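Local coordinates for protein A putative transcriptional regulator (Rhodococcus sp., PDB 2HKU) that probably binds DNA as a two-chain transcriptional regulator of the TetR family, with an amino-terminal helix-turn-helix domain and an all-helical carboxy-terminal domain, at residues 71-74 and 75-79; 132-135 and 136-140. All coordinates share one frame; numbering follows the deposited sequence.

Contact 1: residues 71-74 and 75-79; sequences ACAA and VLRAG
Arg77 folds back over the turn of helix that precedes it, so that its side chain runs alongside Ala73. Its CB already lies against the carbonyl oxygen of Ala73, and CG comes closer still, with Arg77 CG 3.1 Å from Ala73 O. This follows from chi1 of -70°, which sets CG beside the backbone N and opposite the carbonyl carbon. From CG to NE the chain is extended; CD only skirts the same oxygen, and the guanidinium then turns back until Arg77 NH1 stands 3.4 Å from Ala73 CB. The short methyl of Ala73 lets NH1 come this near, at a slant to the guanidinium plane. Ala73 O is at the same time the acceptor for Arg77 N at 2.8 Å, one of four successive i to i+4 alpha-helical bonds here; the others join Val75 N to Ala71 O, Leu76 N to Cys72 O and Ala78 N to Ala74 O.

Elsewhere the side chains are small or aliphatic, apart from the Cys72 thiol. Val75 sends CG1 back to 3.4 Å from Cys72 O, with chi1 of 77° wedging this branch between its own N and carbonyl carbon. Leu76 CG sits 3.2 Å from Cys72 O, so this oxygen meets two hydrocarbon groups. The small side chains of Ala71, Ala74 and Ala78 suit the close approach of helix 108-120, where Ala117 and Ser110 touch them, while Val75 reaches both Phe114 and Leu138. Across the contact, the backbone supplies the directional bonds and the side chains add van der Waals contact, which implies an amphipathic piece of helix: oily where other helices cover it, charged where Arg77 emerges.

Contact 2: residues 132-135 and 136-140; sequences TDTL and RTLHS
Thr137 turns its hydroxyl back on the preceding turn, where OG1 gives a hydrogen bond to Asp133 O at 3.0 Å. Asp133 O also takes the backbone N of Thr137 at 3.1 Å, the two donors arriving from opposite faces of the carbonyl plane. A chi1 of -61° puts OG1 beside the backbone N, within range of the carbonyl one turn earlier, and swings CG2 to the other side, toward Leu76. A beta-hydroxyl suits such an exposed place because the helix itself can satisfy it. Ser140 repeats the pattern, its OG bonding to Arg136 O at 3.1 Å.

The buried side is built differently. Both leucines touch Phe114 and Phe173; Leu135 adds Met118 and Leu138 adds Trp169. Thr134 CG2 and Leu138 CD1 only approach to 4.5 Å, and both side chains also touch other helices. Thr134 can be buried because its OG1 bonds to Leu130 O. These helices, 108-120, 125-152 and 161-181, belong to the all-helical carboxy-terminal domain of the TetR fold, and at this point the second subunit also approaches: its Gln178 packs on Leu135 and His139, and its Ala181 on Thr132. The imidazole of His139 lies with one face over Leu135 O, His139 ND1 being 3.2 Å away at an angle too poor for a hydrogen bond; that oxygen is taken instead by His139 N at 3.0 Å.

On the exposed side the packing from other helices ends. Arg136 rests its CG 3.5 Å from Thr132 O, then extends outward to NE, while Asp133 points away from the following turn. Their opposite charges stay apart, Asp133 OD1 lying 5.6 Å from Arg136 NE, consistent with a weak attraction at most.

How the contacts relate
Contacts 1 and 2 are short, two-and-a-half-turn pieces of two helices, 63-87 and 125-152, that pack on each other; the centres of the two contacts lie about 11 Å apart. Contact 1 is the more buried and lies nearer the middle of the chain; contact 2 is only partly buried and also meets the second subunit. Their seam centres on Thr134, whose CG2 lies 3.4 Å from Val75 CG1, with Leu76 beside it. Phe114 of helix 108-120 touches residues of both. Side-chain hydroxyls bonded to backbone carbonyls mark 132-140, whereas 71-79 relies on alanines and aliphatic groups. The pair thus joins helix 63-87, which follows the predicted helix-turn-helix, to the carboxy-terminal bundle.

Contact 1: residues 71-74 and 75-79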
ATOM      1  N   ALA A  71       3.238   3.322 -15.361  1.00 21.76           N
ATOM      2  CA  ALA A  71       2.698   3.322 -14.014  1.00 22.21           C
ATOM      3  C   ALA A  71       2.958   4.656 -13.313  1.00 21.98           C
ATOM      4  O   ALA A  71       2.081   5.229 -12.708  1.00 22.42           O
ATOM      5  CB  ALA A  71       3.283   2.129 -13.181  1.00 21.42           C
ATOM      6  N   CYS A  72       4.187   5.141 -13.418  1.00 20.43           N
ATOM      7  CA  CYS A  72       4.544   6.452 -12.970  1.00 21.15           C
ATOM      8  C   CYS A  72       3.691   7.606 -13.597  1.00 19.18           C
ATOM      9  O   CYS A  72       3.217   8.430 -12.873  1.00 22.98           O
ATOM     10  CB  CYS A  72       6.018   6.679 -13.245  1.00 17.51           C
ATOM     11  SG  CYS A  72       7.025   5.545 -12.080  1.00 23.09           S
ATOM     12  N   ALA A  73       3.622   7.716 -14.907  1.00 22.80           N
ATOM     13  CA  ALA A  73       2.720   8.714 -15.615  1.00 22.01           C
ATOM     14  C   ALA A  73       1.279   8.615 -15.187  1.00 22.53           C
ATOM     15  O   ALA A  73       0.655   9.617 -14.841  1.00 24.95           O
ATOM     16  CB  ALA A  73       2.859   8.595 -17.089  1.00 24.18           C
ATOM     17  N   ALA A  74       0.756   7.392 -15.075  1.00 23.12           N
ATOM     18  CA  ALA A  74      -0.613   7.186 -14.537  1.00 21.92           C
ATOM     19  C   ALA A  74      -0.866   7.747 -13.181  1.00 20.84           C
ATOM     20  O   ALA A  74      -1.826   8.461 -12.955  1.00 21.62           O
ATOM     21  CB  ALA A  74      -1.028   5.661 -14.599  1.00 22.72           C
ATOM     22  N   VAL A  75      -0.031   7.433 -12.198  1.00 20.21           N
ATOM     23  CA  VAL A  75      -0.244   8.000 -10.900  1.00 18.54           C
ATOM     24  C   VAL A  75       0.002   9.532 -10.796  1.00 19.21           C
ATOM     25  O   VAL A  75      -0.642  10.213  -9.989  1.00 21.47           O
ATOM     26  CB  VAL A  75       0.603   7.232  -9.724  1.00 15.34           C
ATOM     27  CG1 VAL A  75       2.133   7.657  -9.738  1.00 16.06           C
ATOM     28  CG2 VAL A  75      -0.003   7.556  -8.413  1.00 18.06           C
ATOM     29  N   LEU A  76       0.976  10.061 -11.514  1.00 19.23           N
ATOM     30  CA  LEU A  76       1.182  11.508 -11.597  1.00 20.62           C
ATOM     31  C   LEU A  76      -0.035  12.224 -12.188  1.00 21.37           C
ATOM     32  O   LEU A  76      -0.473  13.267 -11.697  1.00 21.49           O
ATOM     33  CB  LEU A  76       2.410  11.783 -12.496  1.00 18.73           C
ATOM     34  CG  LEU A  76       3.710  11.427 -11.717  1.00 20.41           C
ATOM     35  CD1 LEU A  76       4.928  11.649 -12.567  1.00 24.25           C
ATOM     36  CD2 LEU A  76       3.779  12.307 -10.584  1.00 19.38           C
ATOM     37  N   ARG A  77      -0.545  11.637 -13.251  1.00 23.11           N
ATOM     38  CA  ARG A  77      -1.720  12.214 -13.903  1.00 26.55           C
ATOM     39  C   ARG A  77      -2.931  12.108 -12.991  1.00 25.32           C
ATOM     40  O   ARG A  77      -3.695  13.094 -12.765  1.00 26.09           O
ATOM     41  CB  ARG A  77      -1.889  11.556 -15.274  1.00 25.79           C
ATOM     42  CG  ARG A  77      -0.752  11.989 -16.265  1.00 31.49           C
ATOM     43  CD  ARG A  77      -1.182  11.800 -17.732  1.00 36.56           C
ATOM     44  NE  ARG A  77      -0.299  12.565 -18.677  1.00 46.79           N
ATOM     45  CZ  ARG A  77       0.792  12.079 -19.272  1.00 48.16           C
ATOM     46  NH1 ARG A  77       1.188  10.833 -19.054  1.00 50.31           N
ATOM     47  NH2 ARG A  77       1.504  12.847 -20.081  1.00 49.71           N
ATOM     48  N   ALA A  78      -3.147  10.914 -12.414  1.00 25.23           N
ATOM     49  CA  ALA A  78      -4.160  10.788 -11.294  1.00 23.85           C
ATOM     50  C   ALA A  78      -4.031  11.759 -10.166  1.00 23.27           C
ATOM     51  O   ALA A  78      -5.012  12.332  -9.721  1.00 25.38           O
ATOM     52  CB  ALA A  78      -4.184   9.354 -10.716  1.00 25.64           C
ATOM     53  N   GLY A  79      -2.842  11.985  -9.628  1.00 24.04           N
ATOM     54  CA  GLY A  79      -2.673  12.975  -8.595  1.00 21.57           C
ATOM     55  C   GLY A  79      -3.011  14.399  -9.102  1.00 25.07           C
ATOM     56  O   GLY A  79      -3.640  15.176  -8.382  1.00 25.05           O
TER

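Contact 2: residues 132-135 and 136-140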
ATOM      1  N   THR A 132      11.418   6.388  -7.491  1.00 21.66           N
ATOM      2  CA  THR A 132      11.746   7.359  -6.473  1.00 22.13           C
ATOM      3  C   THR A 132      11.496   8.786  -6.945  1.00 21.80           C
ATOM      4  O   THR A 132      11.057   9.636  -6.158  1.00 21.27           O
ATOM      5  CB  THR A 132      13.157   7.144  -5.798  1.00 22.91           C
ATOM      6  OG1 THR A 132      14.159   7.218  -6.769  1.00 28.11           O
ATOM      7  CG2 THR A 132      13.243   5.833  -5.302  1.00 22.52           C
ATOM      8  N   ASP A 133      11.795   9.094  -8.195  1.00 19.43           N
ATOM      9  CA  ASP A 133      11.488  10.402  -8.616  1.00 20.91           C
ATOM     10  C   ASP A 133       9.991  10.670  -8.512  1.00 19.77           C
ATOM     11  O   ASP A 133       9.629  11.751  -8.168  1.00 18.34           O
ATOM     12  CB  ASP A 133      11.919  10.692 -10.058  1.00 22.44           C
ATOM     13  CG  ASP A 133      13.452  11.085 -10.175  1.00 24.18           C
ATOM     14  OD1 ASP A 133      14.126  11.300  -9.133  1.00 25.47           O
ATOM     15  OD2 ASP A 133      13.920  11.150 -11.321  1.00 28.18           O
ATOM     16  N   THR A 134       9.178   9.697  -8.925  1.00 21.01           N
ATOM     17  CA  THR A 134       7.685   9.755  -8.969  1.00 21.42           C
ATOM     18  C   THR A 134       7.143   9.952  -7.570  1.00 21.49           C
ATOM     19  O   THR A 134       6.365  10.823  -7.335  1.00 19.68           O
ATOM     20  CB  THR A 134       7.050   8.511  -9.719  1.00 21.24           C
ATOM     21  OG1 THR A 134       7.568   8.467 -11.068  1.00 21.56           O
ATOM     22  CG2 THR A 134       5.445   8.569  -9.785  1.00 19.54           C
ATOM     23  N   LEU A 135       7.678   9.211  -6.611  1.00 21.05           N
ATOM     24  CA  LEU A 135       7.329   9.356  -5.219  1.00 20.48           C
ATOM     25  C   LEU A 135       7.664  10.697  -4.649  1.00 20.96           C
ATOM     26  O   LEU A 135       6.862  11.247  -3.939  1.00 18.55           O
ATOM     27  CB  LEU A 135       8.025   8.301  -4.277  1.00 20.74           C
ATOM     28  CG  LEU A 135       7.460   6.911  -4.146  1.00 23.48           C
ATOM     29  CD1 LEU A 135       8.337   5.979  -3.121  1.00 24.71           C
ATOM     30  CD2 LEU A 135       5.981   6.998  -3.710  1.00 24.35           C
ATOM     31  N   ARG A 136       8.884  11.211  -4.876  1.00 22.03           N
ATOM     32  CA  ARG A 136       9.208  12.543  -4.365  1.00 21.99           C
ATOM     33  C   ARG A 136       8.266  13.584  -4.933  1.00 20.83           C
ATOM     34  O   ARG A 136       7.910  14.529  -4.234  1.00 22.77           O
ATOM     35  CB  ARG A 136      10.595  12.936  -4.865  1.00 24.10           C
ATOM     36  CG  ARG A 136      11.675  12.282  -3.999  1.00 27.99           C
ATOM     37  CD  ARG A 136      13.179  12.544  -4.562  1.00 26.66           C
ATOM     38  NE  ARG A 136      14.161  12.016  -3.568  1.00 27.49           N
ATOM     39  CZ  ARG A 136      14.461  12.514  -2.372  1.00 32.29           C
ATOM     40  NH1 ARG A 136      13.847  13.594  -1.888  1.00 32.42           N
ATOM     41  NH2 ARG A 136      15.418  11.919  -1.614  1.00 29.07           N
ATOM     42  N   THR A 137       7.935  13.455  -6.212  1.00 21.23           N
ATOM     43  CA  THR A 137       7.021  14.456  -6.905  1.00 21.65           C
ATOM     44  C   THR A 137       5.613  14.389  -6.322  1.00 22.06           C
ATOM     45  O   THR A 137       4.967  15.444  -6.166  1.00 23.29           O
ATOM     46  CB  THR A 137       6.938  14.189  -8.423  1.00 18.63           C
ATOM     47  OG1 THR A 137       8.243  14.310  -9.036  1.00 24.53           O
ATOM     48  CG2 THR A 137       5.936  15.196  -9.196  1.00 24.46           C
ATOM     49  N   LEU A 138       5.071  13.153  -6.098  1.00 20.83           N
ATOM     50  CA  LEU A 138       3.750  13.005  -5.439  1.00 20.45           C
ATOM     51  C   LEU A 138       3.815  13.683  -4.079  1.00 19.67           C
ATOM     52  O   LEU A 138       2.912  14.443  -3.706  1.00 17.70           O
ATOM     53  CB  LEU A 138       3.365  11.525  -5.244  1.00 21.29           C
ATOM     54  CG  LEU A 138       3.087  10.664  -6.459  1.00 19.60           C
ATOM     55  CD1 LEU A 138       2.777   9.171  -6.239  1.00 13.35           C
ATOM     56  CD2 LEU A 138       1.824  11.357  -7.222  1.00 19.62           C
ATOM     57  N   HIS A 139       4.880  13.422  -3.321  1.00 17.88           N
ATOM     58  CA  HIS A 139       5.003  13.992  -1.975  1.00 17.79           C
ATOM     59  C   HIS A 139       5.198  15.531  -1.941  1.00 19.69           C
ATOM     60  O   HIS A 139       4.546  16.232  -1.133  1.00 18.86           O
ATOM     61  CB  HIS A 139       6.193  13.317  -1.228  1.00 19.28           C
ATOM     62  CG  HIS A 139       5.949  11.862  -0.865  1.00 22.72           C
ATOM     63  ND1 HIS A 139       6.967  10.945  -0.715  1.00 29.19           N
ATOM     64  CD2 HIS A 139       4.819  11.206  -0.520  1.00 25.59           C
ATOM     65  CE1 HIS A 139       6.469   9.773  -0.343  1.00 24.87           C
ATOM     66  NE2 HIS A 139       5.171   9.912  -0.186  1.00 26.91           N
ATOM     67  N   SER A 140       5.984  16.057  -2.885  1.00 19.45           N
ATOM     68  CA  SER A 140       6.076  17.554  -3.074  1.00 20.89           C
ATOM     69  C   SER A 140       4.711  18.106  -3.461  1.00 21.73           C
ATOM     70  O   SER A 140       4.272  19.157  -2.964  1.00 22.60           O
ATOM     71  CB  SER A 140       7.093  17.903  -4.221  1.00 16.82           C
ATOM     72  OG  SER A 140       8.334  17.556  -3.670  1.00 22.74           O
TER